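Local coordinates for protein FTT_1639c (Francisella tularensis subsp. tularensis, PDB 7KZW) that is of unknown function but is a membrane protein whose mainly beta-stranded C-terminal part follows a predicted membrane-spanning helix, at residues Asn57-Phe62 against Gly73-Gln77; Tyr64-Thr68 against Phe81-Leu85; Leu94-Lys99 against Leu122-Val126. The protein carries 3 engineered substitutions. All blocks are in the same frame, centred on the assembly; numbering follows the deposited sequence. Where two conformers were deposited one is given.

Interaction 1 (Asn57-Phe62 against Gly73-Gln77)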
# COMPACT_ATOMS: atom_id res chain seq x y z
N ASN A 57 -1.16 -15.87 1.25
CA ASN A 57 -1.01 -14.86 2.30
C ASN A 57 -0.88 -15.59 3.64
O ASN A 57 -1.88 -16.10 4.16
CB ASN A 57 -2.16 -13.86 2.35
CG ASN A 57 -1.96 -12.85 3.47
OD1 ASN A 57 -0.91 -12.89 4.13
ND2 ASN A 57 -2.88 -11.95 3.66
N GLN A 58 0.33 -15.66 4.18
CA GLN A 58 0.54 -16.02 5.58
C GLN A 58 1.05 -14.78 6.29
O GLN A 58 2.13 -14.28 5.94
CB GLN A 58 1.51 -17.18 5.74
CG GLN A 58 1.74 -17.57 7.17
CD GLN A 58 2.61 -18.80 7.25
OE1 GLN A 58 2.98 -19.38 6.21
NE2 GLN A 58 3.00 -19.18 8.47
N GLY A 59 0.30 -14.28 7.24
CA GLY A 59 0.80 -13.25 8.14
C GLY A 59 0.90 -11.84 7.60
O GLY A 59 1.58 -11.01 8.23
N CYS A 60 0.20 -11.51 6.52
CA CYS A 60 0.36 -10.16 5.95
C CYS A 60 -0.98 -9.45 5.83
O CYS A 60 -2.05 -10.05 5.77
CB CYS A 60 0.95 -10.26 4.54
SG CYS A 60 2.54 -11.15 4.52
N LYS A 61 -0.90 -8.12 5.79
CA LYS A 61 -2.11 -7.31 5.67
C LYS A 61 -1.75 -5.95 5.06
O LYS A 61 -0.64 -5.45 5.23
CB LYS A 61 -2.77 -7.07 7.03
CG LYS A 61 -1.89 -6.33 8.02
CD LYS A 61 -2.60 -6.23 9.41
CE LYS A 61 -1.75 -5.48 10.44
NZ LYS A 61 -2.49 -5.45 11.75
N PHE A 62 -2.71 -5.36 4.35
CA PHE A 62 -2.57 -3.99 3.88
C PHE A 62 -3.33 -3.07 4.82
O PHE A 62 -4.45 -3.38 5.23
CB PHE A 62 -3.26 -3.82 2.52
CG PHE A 62 -2.52 -4.45 1.34
CD1 PHE A 62 -1.55 -3.74 0.63
CD2 PHE A 62 -2.80 -5.76 0.98
CE1 PHE A 62 -0.92 -4.33 -0.49
CE2 PHE A 62 -2.16 -6.37 -0.14
CZ PHE A 62 -1.21 -5.67 -0.82
N GLY A 73 -8.15 1.42 7.73
CA GLY A 73 -8.75 0.19 7.31
C GLY A 73 -7.68 -0.87 7.09
O GLY A 73 -6.50 -0.54 6.93
N GLU A 74 -8.07 -2.14 7.09
CA GLU A 74 -7.14 -3.23 6.83
C GLU A 74 -7.77 -4.25 5.91
O GLU A 74 -8.99 -4.45 5.92
CB GLU A 74 -6.69 -3.92 8.13
CG GLU A 74 -6.21 -2.96 9.23
CD GLU A 74 -5.53 -3.69 10.41
OE1 GLU A 74 -5.72 -4.92 10.53
OE2 GLU A 74 -4.83 -3.01 11.22
N ILE A 75 -6.95 -4.87 5.08
CA ILE A 75 -7.49 -5.91 4.20
C ILE A 75 -6.42 -6.97 4.00
O ILE A 75 -5.22 -6.67 3.92
CB ILE A 75 -7.99 -5.32 2.87
CG1 ILE A 75 -8.64 -6.41 1.98
CG2 ILE A 75 -6.91 -4.54 2.14
CD1 ILE A 75 -9.46 -5.74 0.83
N THR A 76 -6.86 -8.23 3.95
CA THR A 76 -5.95 -9.37 3.88
C THR A 76 -6.26 -10.29 2.72
O THR A 76 -5.59 -11.32 2.57
CB THR A 76 -5.98 -10.19 5.16
OG1 THR A 76 -7.30 -10.74 5.32
CG2 THR A 76 -5.62 -9.32 6.34
N GLN A 77 -7.27 -9.98 1.92
CA GLN A 77 -7.75 -10.92 0.90
C GLN A 77 -8.28 -10.08 -0.24
O GLN A 77 -8.42 -8.86 -0.12
CB GLN A 77 -8.87 -11.79 1.47
CG GLN A 77 -10.05 -10.93 1.95
CD GLN A 77 -11.19 -11.75 2.60
OE1 GLN A 77 -10.95 -12.72 3.32
NE2 GLN A 77 -12.43 -11.33 2.35
O HOH W 1 -2.89 -2.79 12.66
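Phe62 and Ile75 form a hydrogen-bonded antiparallel pair in the beta hairpin of strands 60-65 and 72-75, the latter an edge strand of the sheet. Gly73 leads in, its backbone bonded to Tyr64. At Glu74 the CA-H points at Phe62 O, 3.1 Å from CA, while the extended side chain crosses that of Lys61 at a slant, its carboxylate near NZ. Lys61 CG sits between its own backbone N and carbonyl carbon (chi1 61°), and the straight chain beyond brings NZ to 3.4 Å from Glu74 OE2. The salt bridge is long and its hydrogen bonds weak; a water also accepts from Lys61 NZ. Ile75 supplies both backbone bonds, its N giving to Phe62 O and its O receiving from Phe62 N, each at 2.9 Å. On the face that carries both side chains, Ile75 CG2 meets Phe62 CB at 3.7 Å. The Phe62 ring continues inward, with Ile75 O at its edge, and packs edge-to-face with Tyr105. Thr76 then lays CG2 against Lys61 CB and Cys60 O. Its carbonyl accepts from Asn57, whose CG stands opposite the backbone N (chi1 179°). The Asn57 amide works at both ends: OD1 takes Cys60 N in an Asx motif, on an in-plane lone pair, while ND2 gives to Cys60 O and Thr76 O, both in the amide plane, the bond to Thr76 O being 3.0 Å.

Interaction 2 (Tyr64-Thr68 against Phe81-Leu85)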
# COMPACT_ATOMS: atom_id res chain seq x y z
N TYR A 64 -4.65 0.99 5.14
CA TYR A 64 -4.92 2.18 4.33
C TYR A 64 -5.70 3.18 5.15
O TYR A 64 -6.18 2.85 6.23
CB TYR A 64 -5.72 1.80 3.06
CG TYR A 64 -7.03 1.08 3.29
CD1 TYR A 64 -8.22 1.77 3.26
CD2 TYR A 64 -7.06 -0.29 3.49
CE1 TYR A 64 -9.43 1.11 3.45
CE2 TYR A 64 -8.25 -0.96 3.65
CZ TYR A 64 -9.47 -0.26 3.61
OH TYR A 64 -10.69 -0.90 3.80
N ALA A 65 -5.81 4.41 4.64
CA ALA A 65 -6.66 5.43 5.25
C ALA A 65 -8.05 5.29 4.64
O ALA A 65 -8.25 5.55 3.43
CB ALA A 65 -6.09 6.82 5.01
N ALA A 66 -9.02 4.85 5.44
CA ALA A 66 -10.32 4.47 4.91
C ALA A 66 -11.26 5.66 4.81
O ALA A 66 -12.30 5.55 4.13
CB ALA A 66 -10.97 3.43 5.83
N ASP A 67 -10.91 6.80 5.38
CA ASP A 67 -11.73 7.97 5.24
C ASP A 67 -10.86 9.23 5.33
O ASP A 67 -9.65 9.14 5.55
CB ASP A 67 -12.89 7.93 6.25
CG ASP A 67 -12.47 8.09 7.70
OD1 ASP A 67 -11.40 8.62 8.00
OD2 ASP A 67 -13.28 7.69 8.59
N THR A 68 -11.52 10.38 5.18
CA THR A 68 -10.77 11.63 5.12
C THR A 68 -10.29 12.10 6.48
O THR A 68 -9.60 13.11 6.56
CB THR A 68 -11.56 12.73 4.41
OG1 THR A 68 -12.80 12.90 5.07
CG2 THR A 68 -11.83 12.35 2.93
N PHE A 81 -11.96 -1.43 -2.11
CA PHE A 81 -12.14 -0.46 -1.03
C PHE A 81 -11.84 0.95 -1.53
O PHE A 81 -11.22 1.13 -2.58
CB PHE A 81 -11.27 -0.80 0.22
CG PHE A 81 -9.78 -0.95 -0.08
CD1 PHE A 81 -9.27 -2.17 -0.55
CD2 PHE A 81 -8.89 0.11 0.09
CE1 PHE A 81 -7.93 -2.31 -0.81
CE2 PHE A 81 -7.55 -0.05 -0.19
CZ PHE A 81 -7.06 -1.23 -0.63
N THR A 82 -12.19 1.92 -0.70
CA THR A 82 -11.86 3.33 -0.95
C THR A 82 -10.75 3.76 -0.01
O THR A 82 -10.81 3.47 1.18
CB THR A 82 -13.07 4.18 -0.67
OG1 THR A 82 -14.19 3.66 -1.36
CG2 THR A 82 -12.79 5.68 -1.12
N ALA A 83 -9.74 4.41 -0.54
CA ALA A 83 -8.57 4.84 0.24
C ALA A 83 -8.17 6.26 -0.10
O ALA A 83 -8.50 6.78 -1.18
CB ALA A 83 -7.37 3.95 -0.11
N TYR A 84 -7.54 6.92 0.85
CA TYR A 84 -7.10 8.30 0.71
C TYR A 84 -5.63 8.38 1.05
O TYR A 84 -5.13 7.61 1.86
CB TYR A 84 -7.88 9.18 1.69
CG TYR A 84 -9.36 9.21 1.34
CD1 TYR A 84 -10.22 8.26 1.86
CD2 TYR A 84 -9.84 10.16 0.47
CE1 TYR A 84 -11.59 8.28 1.51
CE2 TYR A 84 -11.19 10.15 0.08
CZ TYR A 84 -12.03 9.24 0.66
OH TYR A 84 -13.39 9.23 0.32
N LEU A 85 -4.94 9.35 0.47
CA LEU A 85 -3.53 9.54 0.76
C LEU A 85 -3.35 10.20 2.13
O LEU A 85 -4.04 11.17 2.46
CB LEU A 85 -2.93 10.46 -0.29
CG LEU A 85 -2.76 9.85 -1.68
CD1 LEU A 85 -2.34 10.94 -2.64
CD2 LEU A 85 -1.69 8.72 -1.64
O HOH W 2 -4.98 4.92 2.07
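Tyr64 and Phe81 lay their rings face to face, centroids 4.1 Å apart and planes 25° from parallel. The stack is displaced: Phe81 CD2 sits over the middle of the Tyr64 ring, whereas Tyr64 CE2 lies toward the rim of Phe81. Both side chains have CG between backbone N and carbonyl carbon (chi1 56° for Tyr64), which turns each ring toward the other strand. Leu92 and Ile75 also touch both rings, and Ala83 CB comes to 4.1 Å from Tyr64 CD1. Further out, Thr68 CG2 makes a CH-pi contact over a face of the Tyr84 ring, 3.9 Å from its centroid, and Ala66 O meets the ring edge in plane. The polar part is small: Tyr84 N gives to Ala65 O at 3.0 Å, and a water accepts from Ala65 N and donates to Tyr84 O, 2.7 Å from each. Asp67 instead turns its carboxylate to Lys71 N in its own loop. The contact brings edge strand 79-83 against strand 60-65, near the other edge of a curled sheet. With a single direct hydrogen bond and one water bridge between the segments, ring packing carries most of it.

Interaction 3 (Leu94-Lys99 against Leu122-Val126)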
# COMPACT_ATOMS: atom_id res chain seq x y z
N LEU A 94 1.88 -2.25 3.33
CA LEU A 94 1.77 -3.72 3.31
C LEU A 94 2.73 -4.24 4.37
O LEU A 94 3.93 -3.94 4.32
CB LEU A 94 2.18 -4.25 1.95
CG LEU A 94 2.17 -5.79 1.83
CD1 LEU A 94 0.84 -6.41 2.18
CD2 LEU A 94 2.63 -6.16 0.42
N GLU A 95 2.19 -4.95 5.36
CA GLU A 95 2.98 -5.41 6.52
C GLU A 95 2.98 -6.92 6.57
O GLU A 95 1.98 -7.57 6.21
CB GLU A 95 2.30 -4.98 7.85
CG GLU A 95 2.26 -3.50 8.06
CD GLU A 95 1.72 -3.14 9.43
OE1 GLU A 95 1.00 -3.96 10.05
OE2 GLU A 95 2.01 -2.03 9.89
N CYS A 96 4.07 -7.46 6.90
CA CYS A 96 4.13 -8.94 7.25
C CYS A 96 4.65 -9.18 8.71
O CYS A 96 5.37 -8.35 9.32
CB CYS A 96 5.01 -9.66 6.23
SG CYS A 96 6.77 -9.21 6.28
N LYS A 97 4.14 -10.23 9.28
CA LYS A 97 4.52 -10.55 10.64
C LYS A 97 4.84 -12.03 10.71
O LYS A 97 3.96 -12.86 10.42
CB LYS A 97 3.37 -10.21 11.60
CG LYS A 97 3.54 -10.69 13.03
CD LYS A 97 4.49 -9.81 13.79
CE LYS A 97 4.34 -10.09 15.30
NZ LYS A 97 5.45 -9.46 16.06
N GLY A 98 6.03 -12.37 11.19
CA GLY A 98 6.38 -13.77 11.43
C GLY A 98 7.43 -14.26 10.45
O GLY A 98 7.52 -13.81 9.30
N LYS A 99 8.22 -15.24 10.92
CA LYS A 99 9.34 -15.77 10.14
C LYS A 99 8.92 -16.20 8.75
O LYS A 99 9.65 -15.97 7.78
CB LYS A 99 10.01 -16.93 10.92
CG LYS A 99 11.25 -17.54 10.25
CD LYS A 99 11.44 -19.05 10.64
CE LYS A 99 12.22 -19.79 9.52
NZ LYS A 99 11.38 -20.80 8.74
N LEU A 122 5.71 -9.79 -0.83
CA LEU A 122 6.48 -9.41 0.35
C LEU A 122 6.62 -10.64 1.22
O LEU A 122 5.66 -11.40 1.40
CB LEU A 122 5.70 -8.36 1.14
CG LEU A 122 6.40 -7.77 2.35
CD1 LEU A 122 7.70 -7.13 2.02
CD2 LEU A 122 5.44 -6.74 3.05
N SER A 123 7.83 -10.81 1.77
CA SER A 123 8.03 -11.83 2.79
C SER A 123 9.03 -11.32 3.79
O SER A 123 9.92 -10.52 3.47
CB SER A 123 8.55 -13.17 2.24
OG SER A 123 9.87 -12.99 1.75
N TYR A 124 8.89 -11.77 5.05
CA TYR A 124 9.87 -11.36 6.04
C TYR A 124 11.26 -11.83 5.62
O TYR A 124 12.25 -11.10 5.78
CB TYR A 124 9.49 -11.89 7.44
CG TYR A 124 10.55 -11.51 8.42
CD1 TYR A 124 10.58 -10.24 9.02
CD2 TYR A 124 11.56 -12.41 8.72
CE1 TYR A 124 11.60 -9.88 9.88
CE2 TYR A 124 12.62 -12.04 9.58
CZ TYR A 124 12.61 -10.77 10.14
OH TYR A 124 13.65 -10.42 11.00
N LEU A 125 11.37 -13.06 5.11
CA LEU A 125 12.69 -13.61 4.74
C LEU A 125 13.39 -12.70 3.74
O LEU A 125 14.55 -12.31 3.92
CB LEU A 125 12.51 -15.02 4.18
CG LEU A 125 13.78 -15.73 3.67
CD1 LEU A 125 14.83 -15.83 4.74
CD2 LEU A 125 13.36 -17.09 3.14
N VAL A 126 12.69 -12.32 2.68
CA VAL A 126 13.34 -11.52 1.67
C VAL A 126 13.61 -10.12 2.19
O VAL A 126 14.71 -9.59 2.08
CB VAL A 126 12.50 -11.49 0.39
CG1 VAL A 126 13.01 -10.37 -0.52
CG2 VAL A 126 12.58 -12.83 -0.32
O HOH W 3 9.16 -15.05 5.26
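Lys99 and Tyr124 mark the closest backbone approach, CA to CA 6.0 Å, between two segments that run 21° apart in the same general direction but are not neighbours in the sheet; strands 90-97 and 114-123 instead face each other across the interior of the curled sheet. At one end of the contact, Leu94 and Leu122 reach toward each other tip to tip, with Leu122 CD2 at 3.6 Å from Leu94 CG. In both leucines CG is opposite the backbone N (chi1 177° in Leu94), which sends the branched end toward the other segment. The same Leu122 methyl, CD2, also presses on Leu94 O at 3.4 Å. Ile103 packs on both leucines from strand 102-111. Next comes Cys96, which has two modelled positions; in one of them SG points at the start of helix 124-127, near Tyr124 N, so this contact is doubtful. Beyond it the chain bends at Gly98, whose backbone angles would press a CB against the carbonyl O before it, and Gly98 O lies 3.3 Å from Tyr124 CB while accepting a hydrogen bond from Ser101 OG. A water makes the polar connection, donating to Lys99 O at 2.7 Å and accepting from Leu125 N at 3.0 Å. Ser123 is the N-cap, its OG taking Val126 N at 3.0 Å in a nearly straight bond (162°). Two first-turn N-H groups of the short helix are thus satisfied, one by the Ser123 hydroxyl and one through water by the carbonyl of Lys99, while the direct contact is mainly apolar packing, leaving solvent to make the polar link between the segments.

How the interactions relate
From the N terminus, segment 57-62 comes first and 64-68 follows almost at once on strand 60-65; then 73-77 closes interaction 1 as a hairpin, and 81-85 closes interaction 2 over a loop that begins inside the first. The two therefore cross, and they touch directly, Glu74 N packing on Tyr64 CE2. Interaction 3 opens only later, at 94-99, and closes the longer excursion through strands 102-111 and 114-123 at 122-126. It meets interaction 1 through the neighbouring strands 60-65 and 90-97, but stays about 8 Å from interaction 2 at the nearest atoms. Interaction 1 fixes edge strand 72-75 to its neighbour, interaction 2 brings the other edge strand, 79-83, against that neighbour, and interaction 3 packs strand 90-97 on the end of 114-123 and the helix.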